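Nadp(h)-dependent ketose reductase (Bemisia argentifolii, PDB 1E3J) probably catalyses the reversible, NADP(H)-dependent reduction of ketoses such as fructose to polyols, as a zinc-containing member of the alcohol dehydrogenase family. Local coordinates at residues 164-175 / 237-248; 5-13 / 57-65. One frame throughout, in Å; residues are numbered along the deposited sequence.

Interaction 1 (164-175 / 237-248); sequences AGVQLGTTVLVI and IGDLPNVTIDCS
The side-chain oxygen OD1 of N242 accepts the backbone N-H of T171 at 2.8 Å (N to OD1), nearly straight at 171° and in the carbonyl plane of the amide. The CG of N242 sits between the backbone N and the carbonyl carbon (chi1 52°), which brings the amide to T171 N; the side chains of N242 and T170 cross at about a right angle, N242 OD1 lying 3.4 Å from T170 CG2. T171 O returns weak bonds to the N-H groups of N242 and V243. An asparagine, short and able to mimic a peptide, suits this start of a parallel pairing. From there the ladder is regular: L173 N to V243 O is 2.9 Å, L173 O takes I245 N at 2.8 Å, and I175 N reaches I245 O at 3.0 Å.

Side chains, many of them beta-branched, pack on both faces. On one, V243 turns CG1 to the CB of A164 (3.7 Å), and V172 CG1 lies against I245 CD1 (3.9 Å). On the other, the CG2 methyl of T244 meets I175 CD1 at 3.6 Å, while its OG1 is bonded to T261; the P241 ring covers L173 CB. At the end of the strand D246 OD1 accepts S248 N, an Asx turn, and also S248 OG. With the paired strand N-H and C=O groups, D246 OD1 and the T244 hydroxyl all satisfied, these central strands of the Rossmann-type sheet can be buried under hydrocarbon.

Interaction 2 (5-13 / 57-65); sequences NLSAVLYKQ and IVKDPMVIG
Strand 6-12 runs antiparallel to the short strand 62-63, with L10 and M62 forming a hydrogen-bonded pair (L10 N to M62 O 2.9 Å, M62 N to L10 O also 2.9 Å) and V9 and V63 the neighbouring non-hydrogen-bonded pair. Past it, I64 N donates to A8 O at 3.1 Å. P61, which has no N-H to give, stands where the pairing begins and contributes its CA hydrogen to L10 O instead.

P61 CB sits over one face of the Y11 ring, 4.0 Å from the centroid and only 4° off the normal, a CH-pi contact for which a rigid proline is well suited. The Y11 hydroxyl is hydrogen-bonded to E19, and R17 makes a cation-pi contact with the ring, so the aromatic is held by several partners. The same CB of P61 also touches V9 CG1 at 3.6 Å. That branch lies anti to the backbone N (chi1 -175°), and the valine and proline side chains run side by side.

The sheet's other face is made by L10 and M62. L10 extends CD2 across V58 CG2 at about a right angle (4.1 Å) and to the terminal methyl M62 CE (4.3 Å). Y47 of helix 42-50 packs on both L10 and V58. At the far end A8 CB is met by I64 CG2 (4.2 Å), an alanine leaving space for the larger isoleucine, which also packs on F332 of helix 328-337.

The strand pair belongs to a three-stranded antiparallel sheet, with 15-20 on the other side of 6-12, and segment 57-65 runs on through I64 into G65-H66-E67, the Gly-His-Glu signature of zinc-containing alcohol dehydrogenases, whose H66 and E67 bind zinc.

How the interactions relate
Interactions 1 and 2 lie on opposite sides of the chain's centre, their centres 38 Å apart and their nearest atoms about 19 Å, without touching. They follow one another along the sequence: 5-13 and 57-65 pair first, in the part that carries the zinc ligands C41, H66 and E67; 164-175 and 237-248 pair later, in the parallel sheet probably serving the nucleotide. The side chain of I64 in interaction 2 is about 9 Å from a bound zinc ion, whereas that of C247 in interaction 1 is about 13 Å from one and touches the residues of a probable GxGxxG dinucleotide-binding turn. One contact thus lies near the zinc site, the other beside the probable cofactor turn.

Interaction 1 (164-175 / 237-248)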
loop_
_atom_site.group_PDB
_atom_site.type_symbol
_atom_site.label_atom_id
_atom_site.label_comp_id
_atom_site.label_asym_id
_atom_site.label_seq_id
_atom_site.Cartn_x
_atom_site.Cartn_y
_atom_site.Cartn_z
ATOM N N ALA A 164 0.455 -11.875 -0.686
ATOM C CA ALA A 164 0.280 -11.970 0.757
ATOM C C ALA A 164 1.323 -11.089 1.482
ATOM O O ALA A 164 1.274 -10.963 2.675
ATOM C CB ALA A 164 0.437 -13.422 1.220
ATOM N N GLY A 165 2.276 -10.513 0.767
ATOM C CA GLY A 165 3.302 -9.726 1.453
ATOM C C GLY A 165 4.309 -10.588 2.238
ATOM O O GLY A 165 4.840 -10.137 3.267
ATOM N N VAL A 166 4.612 -11.810 1.777
ATOM C CA VAL A 166 5.547 -12.651 2.515
ATOM C C VAL A 166 6.919 -11.972 2.628
ATOM O O VAL A 166 7.460 -11.521 1.639
ATOM C CB VAL A 166 5.732 -14.027 1.836
ATOM C CG1 VAL A 166 6.828 -14.826 2.578
ATOM C CG2 VAL A 166 4.446 -14.815 1.904
ATOM N N GLN A 167 7.505 -11.912 3.812
ATOM C CA GLN A 167 8.818 -11.241 3.946
ATOM C C GLN A 167 9.539 -11.669 5.228
ATOM O O GLN A 167 9.052 -12.547 5.920
ATOM C CB GLN A 167 8.600 -9.708 3.959
ATOM C CG GLN A 167 7.634 -9.219 5.073
ATOM C CD GLN A 167 7.310 -7.704 4.945
ATOM O OE1 GLN A 167 8.037 -6.847 5.479
ATOM N NE2 GLN A 167 6.218 -7.380 4.205
ATOM N N LEU A 168 10.691 -11.070 5.556
ATOM C CA LEU A 168 11.357 -11.419 6.820
ATOM C C LEU A 168 10.363 -11.196 7.973
ATOM O O LEU A 168 9.727 -10.117 8.069
ATOM C CB LEU A 168 12.555 -10.523 7.096
ATOM C CG LEU A 168 13.842 -10.749 6.312
ATOM C CD1 LEU A 168 14.851 -9.689 6.734
ATOM C CD2 LEU A 168 14.405 -12.154 6.603
ATOM N N GLY A 169 10.235 -12.194 8.849
ATOM C CA GLY A 169 9.336 -12.075 9.981
ATOM C C GLY A 169 7.990 -12.732 9.677
ATOM O O GLY A 169 7.149 -12.883 10.575
ATOM N N THR A 170 7.746 -13.127 8.429
ATOM C CA THR A 170 6.468 -13.767 8.161
ATOM C C THR A 170 6.559 -15.261 8.485
ATOM O O THR A 170 7.584 -15.885 8.219
ATOM C CB THR A 170 6.083 -13.720 6.679
ATOM O OG1 THR A 170 6.160 -12.379 6.181
ATOM C CG2 THR A 170 4.663 -14.208 6.522
ATOM N N THR A 171 5.501 -15.828 9.037
ATOM C CA THR A 171 5.481 -17.256 9.264
ATOM C C THR A 171 4.433 -17.749 8.290
ATOM O O THR A 171 3.322 -17.314 8.338
ATOM C CB THR A 171 5.065 -17.648 10.689
ATOM O OG1 THR A 171 6.037 -17.148 11.629
ATOM C CG2 THR A 171 5.035 -19.179 10.791
ATOM N N VAL A 172 4.804 -18.678 7.433
ATOM C CA VAL A 172 3.927 -19.174 6.406
ATOM C C VAL A 172 3.617 -20.639 6.584
ATOM O O VAL A 172 4.516 -21.458 6.801
ATOM C CB VAL A 172 4.586 -19.047 4.976
ATOM C CG1 VAL A 172 3.626 -19.599 3.932
ATOM C CG2 VAL A 172 4.958 -17.558 4.633
ATOM N N LEU A 173 2.337 -20.959 6.458
ATOM C CA LEU A 173 1.894 -22.321 6.535
ATOM C C LEU A 173 1.430 -22.719 5.138
ATOM O O LEU A 173 0.492 -22.138 4.582
ATOM C CB LEU A 173 0.706 -22.454 7.494
ATOM C CG LEU A 173 -0.075 -23.759 7.297
ATOM C CD1 LEU A 173 0.784 -24.949 7.707
ATOM C CD2 LEU A 173 -1.333 -23.723 8.112
ATOM N N VAL A 174 2.076 -23.698 4.552
ATOM C CA VAL A 174 1.639 -24.151 3.250
ATOM C C VAL A 174 0.905 -25.468 3.446
ATOM O O VAL A 174 1.484 -26.445 3.949
ATOM C CB VAL A 174 2.821 -24.401 2.345
ATOM C CG1 VAL A 174 2.339 -24.889 1.019
ATOM C CG2 VAL A 174 3.661 -23.130 2.248
ATOM N N ILE A 175 -0.371 -25.489 3.082
ATOM C CA ILE A 175 -1.154 -26.708 3.181
ATOM C C ILE A 175 -1.080 -27.468 1.847
ATOM O O ILE A 175 -1.524 -26.979 0.803
ATOM C CB ILE A 175 -2.597 -26.388 3.511
ATOM C CG1 ILE A 175 -2.637 -25.624 4.840
ATOM C CG2 ILE A 175 -3.410 -27.683 3.572
ATOM C CD1 ILE A 175 -3.978 -24.978 5.164
ATOM N N ILE A 237 5.183 -24.630 16.210
ATOM C CA ILE A 237 5.795 -23.344 15.928
ATOM C C ILE A 237 5.497 -22.359 17.024
ATOM O O ILE A 237 4.845 -22.690 18.009
ATOM C CB ILE A 237 5.236 -22.755 14.634
ATOM C CG1 ILE A 237 3.736 -22.507 14.791
ATOM C CG2 ILE A 237 5.464 -23.713 13.487
ATOM C CD1 ILE A 237 3.094 -21.925 13.545
ATOM N N GLY A 238 5.955 -21.129 16.836
ATOM C CA GLY A 238 5.696 -20.109 17.832
ATOM C C GLY A 238 4.259 -19.631 17.723
ATOM O O GLY A 238 3.311 -20.311 18.145
ATOM N N ASP A 239 4.099 -18.451 17.139
ATOM C CA ASP A 239 2.780 -17.871 16.963
ATOM C C ASP A 239 2.159 -18.568 15.771
ATOM O O ASP A 239 2.805 -19.346 15.065
ATOM C CB ASP A 239 2.877 -16.378 16.644
ATOM C CG ASP A 239 1.679 -15.579 17.161
ATOM O OD1 ASP A 239 0.529 -16.095 17.143
ATOM O OD2 ASP A 239 1.901 -14.415 17.580
ATOM N N LEU A 240 0.893 -18.265 15.553
ATOM C CA LEU A 240 0.173 -18.808 14.437
ATOM C C LEU A 240 0.792 -18.159 13.202
ATOM O O LEU A 240 1.352 -17.048 13.288
ATOM C CB LEU A 240 -1.278 -18.405 14.565
ATOM C CG LEU A 240 -1.841 -18.906 15.879
ATOM C CD1 LEU A 240 -3.167 -18.203 16.145
ATOM C CD2 LEU A 240 -2.012 -20.426 15.796
ATOM N N PRO A 241 0.723 -18.851 12.054
ATOM C CA PRO A 241 1.263 -18.366 10.776
ATOM C C PRO A 241 0.479 -17.118 10.379
ATOM O O PRO A 241 -0.725 -17.126 10.512
ATOM C CB PRO A 241 0.990 -19.526 9.821
ATOM C CG PRO A 241 -0.276 -20.103 10.358
ATOM C CD PRO A 241 -0.059 -20.082 11.868
ATOM N N ASN A 242 1.125 -16.039 9.950
ATOM C CA ASN A 242 0.303 -14.908 9.562
ATOM C C ASN A 242 -0.128 -14.989 8.095
ATOM O O ASN A 242 -0.976 -14.196 7.638
ATOM C CB ASN A 242 0.937 -13.564 9.929
ATOM C CG ASN A 242 2.338 -13.408 9.436
ATOM O OD1 ASN A 242 3.152 -14.321 9.542
ATOM N ND2 ASN A 242 2.651 -12.208 8.919
ATOM N N VAL A 243 0.438 -15.972 7.384
ATOM C CA VAL A 243 0.075 -16.232 6.012
ATOM C C VAL A 243 -0.063 -17.729 5.816
ATOM O O VAL A 243 0.866 -18.511 6.071
ATOM C CB VAL A 243 1.116 -15.715 5.015
ATOM C CG1 VAL A 243 0.747 -16.200 3.591
ATOM C CG2 VAL A 243 1.198 -14.189 5.071
ATOM N N THR A 244 -1.248 -18.140 5.402
ATOM C CA THR A 244 -1.502 -19.516 5.107
ATOM C C THR A 244 -1.778 -19.607 3.602
ATOM O O THR A 244 -2.558 -18.826 3.048
ATOM C CB THR A 244 -2.751 -20.014 5.876
ATOM O OG1 THR A 244 -2.510 -19.927 7.293
ATOM C CG2 THR A 244 -3.063 -21.463 5.503
ATOM N N ILE A 245 -1.168 -20.579 2.949
ATOM C CA ILE A 245 -1.356 -20.776 1.540
ATOM C C ILE A 245 -2.003 -22.116 1.334
ATOM O O ILE A 245 -1.383 -23.142 1.516
ATOM C CB ILE A 245 -0.002 -20.719 0.789
ATOM C CG1 ILE A 245 0.725 -19.426 1.157
ATOM C CG2 ILE A 245 -0.229 -20.761 -0.745
ATOM C CD1 ILE A 245 2.005 -19.222 0.411
ATOM N N ASP A 246 -3.277 -22.113 0.992
ATOM C CA ASP A 246 -3.958 -23.355 0.743
ATOM C C ASP A 246 -3.715 -23.767 -0.699
ATOM O O ASP A 246 -4.051 -23.021 -1.640
ATOM C CB ASP A 246 -5.465 -23.256 0.922
ATOM C CG ASP A 246 -6.171 -24.524 0.386
ATOM O OD1 ASP A 246 -5.756 -25.620 0.839
ATOM O OD2 ASP A 246 -7.087 -24.435 -0.489
ATOM N N CYS A 247 -3.144 -24.947 -0.880
ATOM C CA CYS A 247 -2.885 -25.430 -2.221
ATOM C C CYS A 247 -3.750 -26.629 -2.536
ATOM O O CYS A 247 -3.534 -27.305 -3.538
ATOM C CB CYS A 247 -1.425 -25.818 -2.356
ATOM S SG CYS A 247 -0.343 -24.430 -2.037
ATOM N N SER A 248 -4.756 -26.873 -1.706
ATOM C CA SER A 248 -5.605 -28.044 -1.915
ATOM C C SER A 248 -7.026 -27.795 -2.427
ATOM O O SER A 248 -7.627 -28.683 -3.010
ATOM C CB SER A 248 -5.699 -28.848 -0.618
ATOM O OG SER A 248 -6.661 -28.251 0.236
#

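Interaction 2 (5-13 / 57-65)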
loop_
_atom_site.group_PDB
_atom_site.type_symbol
_atom_site.label_atom_id
_atom_site.label_comp_id
_atom_site.label_asym_id
_atom_site.label_seq_id
_atom_site.Cartn_x
_atom_site.Cartn_y
_atom_site.Cartn_z
ATOM N N ASN A 5 7.581 -30.703 -37.090
ATOM C CA ASN A 5 6.801 -29.911 -36.147
ATOM C C ASN A 5 5.670 -30.729 -35.532
ATOM O O ASN A 5 4.479 -30.371 -35.626
ATOM C CB ASN A 5 6.238 -28.625 -36.767
ATOM C CG ASN A 5 5.732 -27.651 -35.692
ATOM O OD1 ASN A 5 6.218 -27.659 -34.556
ATOM N ND2 ASN A 5 4.759 -26.820 -36.045
ATOM N N LEU A 6 6.050 -31.851 -34.923
ATOM C CA LEU A 6 5.091 -32.716 -34.238
ATOM C C LEU A 6 4.482 -31.837 -33.131
ATOM O O LEU A 6 5.193 -31.037 -32.507
ATOM C CB LEU A 6 5.815 -33.905 -33.593
ATOM C CG LEU A 6 4.889 -34.833 -32.795
ATOM C CD1 LEU A 6 3.851 -35.450 -33.755
ATOM C CD2 LEU A 6 5.707 -35.929 -32.089
ATOM N N SER A 7 3.192 -32.000 -32.875
ATOM C CA SER A 7 2.498 -31.187 -31.880
ATOM C C SER A 7 1.498 -32.050 -31.169
ATOM O O SER A 7 0.952 -32.956 -31.777
ATOM C CB SER A 7 1.746 -30.051 -32.577
ATOM O OG SER A 7 2.566 -29.491 -33.599
ATOM N N ALA A 8 1.262 -31.793 -29.889
ATOM C CA ALA A 8 0.284 -32.574 -29.160
ATOM C C ALA A 8 -1.076 -31.865 -29.254
ATOM O O ALA A 8 -1.306 -30.879 -28.556
ATOM C CB ALA A 8 0.721 -32.726 -27.718
ATOM N N VAL A 9 -1.971 -32.363 -30.112
ATOM C CA VAL A 9 -3.280 -31.762 -30.324
ATOM C C VAL A 9 -4.440 -32.449 -29.607
ATOM O O VAL A 9 -4.690 -33.638 -29.791
ATOM C CB VAL A 9 -3.647 -31.706 -31.832
ATOM C CG1 VAL A 9 -4.978 -30.955 -32.007
ATOM C CG2 VAL A 9 -2.533 -31.033 -32.653
ATOM N N LEU A 10 -5.171 -31.694 -28.802
ATOM C CA LEU A 10 -6.311 -32.242 -28.077
ATOM C C LEU A 10 -7.574 -31.980 -28.893
ATOM O O LEU A 10 -7.946 -30.822 -29.119
ATOM C CB LEU A 10 -6.440 -31.571 -26.719
ATOM C CG LEU A 10 -7.606 -32.034 -25.853
ATOM C CD1 LEU A 10 -7.391 -33.507 -25.428
ATOM C CD2 LEU A 10 -7.716 -31.117 -24.631
ATOM N N TYR A 11 -8.215 -33.054 -29.352
ATOM C CA TYR A 11 -9.428 -32.945 -30.163
ATOM C C TYR A 11 -10.690 -32.872 -29.322
ATOM O O TYR A 11 -11.669 -32.263 -29.723
ATOM C CB TYR A 11 -9.525 -34.119 -31.152
ATOM C CG TYR A 11 -8.718 -33.930 -32.428
ATOM C CD1 TYR A 11 -7.331 -33.915 -32.402
ATOM C CD2 TYR A 11 -9.356 -33.706 -33.663
ATOM C CE1 TYR A 11 -6.583 -33.683 -33.577
ATOM C CE2 TYR A 11 -8.616 -33.461 -34.831
ATOM C CZ TYR A 11 -7.227 -33.458 -34.773
ATOM O OH TYR A 11 -6.469 -33.259 -35.916
ATOM N N LYS A 12 -10.670 -33.496 -28.156
ATOM C CA LYS A 12 -11.827 -33.481 -27.272
ATOM C C LYS A 12 -11.402 -34.353 -26.140
ATOM O O LYS A 12 -10.310 -34.915 -26.181
ATOM C CB LYS A 12 -13.063 -34.078 -27.960
ATOM C CG LYS A 12 -12.855 -35.515 -28.437
ATOM C CD LYS A 12 -14.110 -36.108 -29.059
ATOM C CE LYS A 12 -13.872 -37.554 -29.529
ATOM N NZ LYS A 12 -12.969 -37.678 -30.714
ATOM N N GLN A 13 -12.251 -34.485 -25.134
ATOM C CA GLN A 13 -11.906 -35.291 -23.971
ATOM C C GLN A 13 -11.334 -36.654 -24.346
ATOM O O GLN A 13 -11.938 -37.416 -25.085
ATOM C CB GLN A 13 -13.129 -35.454 -23.057
ATOM C CG GLN A 13 -14.456 -35.445 -23.802
ATOM N N ILE A 57 -14.406 -24.344 -22.500
ATOM C CA ILE A 57 -14.503 -25.659 -23.139
ATOM C C ILE A 57 -13.785 -25.765 -24.484
ATOM O O ILE A 57 -13.845 -24.840 -25.317
ATOM C CB ILE A 57 -15.978 -26.069 -23.364
ATOM C CG1 ILE A 57 -16.670 -25.032 -24.255
ATOM C CG2 ILE A 57 -16.694 -26.203 -22.028
ATOM C CD1 ILE A 57 -18.160 -25.269 -24.429
ATOM N N VAL A 58 -13.118 -26.904 -24.689
ATOM C CA VAL A 58 -12.393 -27.164 -25.932
ATOM C C VAL A 58 -13.405 -27.533 -27.005
ATOM O O VAL A 58 -13.840 -28.680 -27.102
ATOM C CB VAL A 58 -11.406 -28.319 -25.768
ATOM C CG1 VAL A 58 -10.612 -28.507 -27.057
ATOM C CG2 VAL A 58 -10.495 -28.046 -24.584
ATOM N N LYS A 59 -13.781 -26.539 -27.796
ATOM C CA LYS A 59 -14.765 -26.723 -28.843
ATOM C C LYS A 59 -14.138 -27.288 -30.107
ATOM O O LYS A 59 -14.769 -28.057 -30.824
ATOM C CB LYS A 59 -15.450 -25.386 -29.143
ATOM N N ASP A 60 -12.891 -26.908 -30.370
ATOM C CA ASP A 60 -12.157 -27.360 -31.550
ATOM C C ASP A 60 -10.760 -27.845 -31.142
ATOM O O ASP A 60 -10.284 -27.525 -30.049
ATOM C CB ASP A 60 -12.029 -26.206 -32.556
ATOM C CG ASP A 60 -13.284 -26.021 -33.413
ATOM O OD1 ASP A 60 -14.187 -26.885 -33.356
ATOM O OD2 ASP A 60 -13.361 -25.012 -34.155
ATOM N N PRO A 61 -10.088 -28.632 -32.010
ATOM C CA PRO A 61 -8.745 -29.123 -31.671
ATOM C C PRO A 61 -7.846 -27.982 -31.185
ATOM O O PRO A 61 -7.826 -26.898 -31.765
ATOM C CB PRO A 61 -8.258 -29.760 -32.983
ATOM C CG PRO A 61 -9.059 -29.079 -34.032
ATOM C CD PRO A 61 -10.430 -28.989 -33.395
ATOM N N MET A 62 -7.097 -28.240 -30.126
ATOM C CA MET A 62 -6.238 -27.226 -29.544
ATOM C C MET A 62 -4.883 -27.800 -29.124
ATOM O O MET A 62 -4.832 -28.812 -28.418
ATOM C CB MET A 62 -6.971 -26.626 -28.322
ATOM C CG MET A 62 -6.127 -25.792 -27.345
ATOM S SD MET A 62 -6.979 -25.511 -25.738
ATOM C CE MET A 62 -6.481 -27.015 -24.805
ATOM N N VAL A 63 -3.787 -27.173 -29.562
ATOM C CA VAL A 63 -2.465 -27.636 -29.118
ATOM C C VAL A 63 -2.468 -27.419 -27.610
ATOM O O VAL A 63 -2.927 -26.407 -27.122
ATOM C CB VAL A 63 -1.327 -26.823 -29.719
ATOM C CG1 VAL A 63 -0.027 -27.186 -29.060
ATOM C CG2 VAL A 63 -1.264 -27.055 -31.208
ATOM N N ILE A 64 -1.963 -28.396 -26.889
ATOM C CA ILE A 64 -1.915 -28.416 -25.441
ATOM C C ILE A 64 -0.529 -27.872 -24.968
ATOM O O ILE A 64 0.377 -27.665 -25.780
ATOM C CB ILE A 64 -2.164 -29.910 -25.052
ATOM C CG1 ILE A 64 -3.383 -30.039 -24.135
ATOM C CG2 ILE A 64 -0.890 -30.563 -24.562
ATOM C CD1 ILE A 64 -3.130 -29.776 -22.669
ATOM N N GLY A 65 -0.380 -27.624 -23.668
ATOM C CA GLY A 65 0.895 -27.157 -23.136
ATOM C C GLY A 65 1.026 -25.672 -22.817
ATOM O O GLY A 65 0.732 -24.837 -23.671
#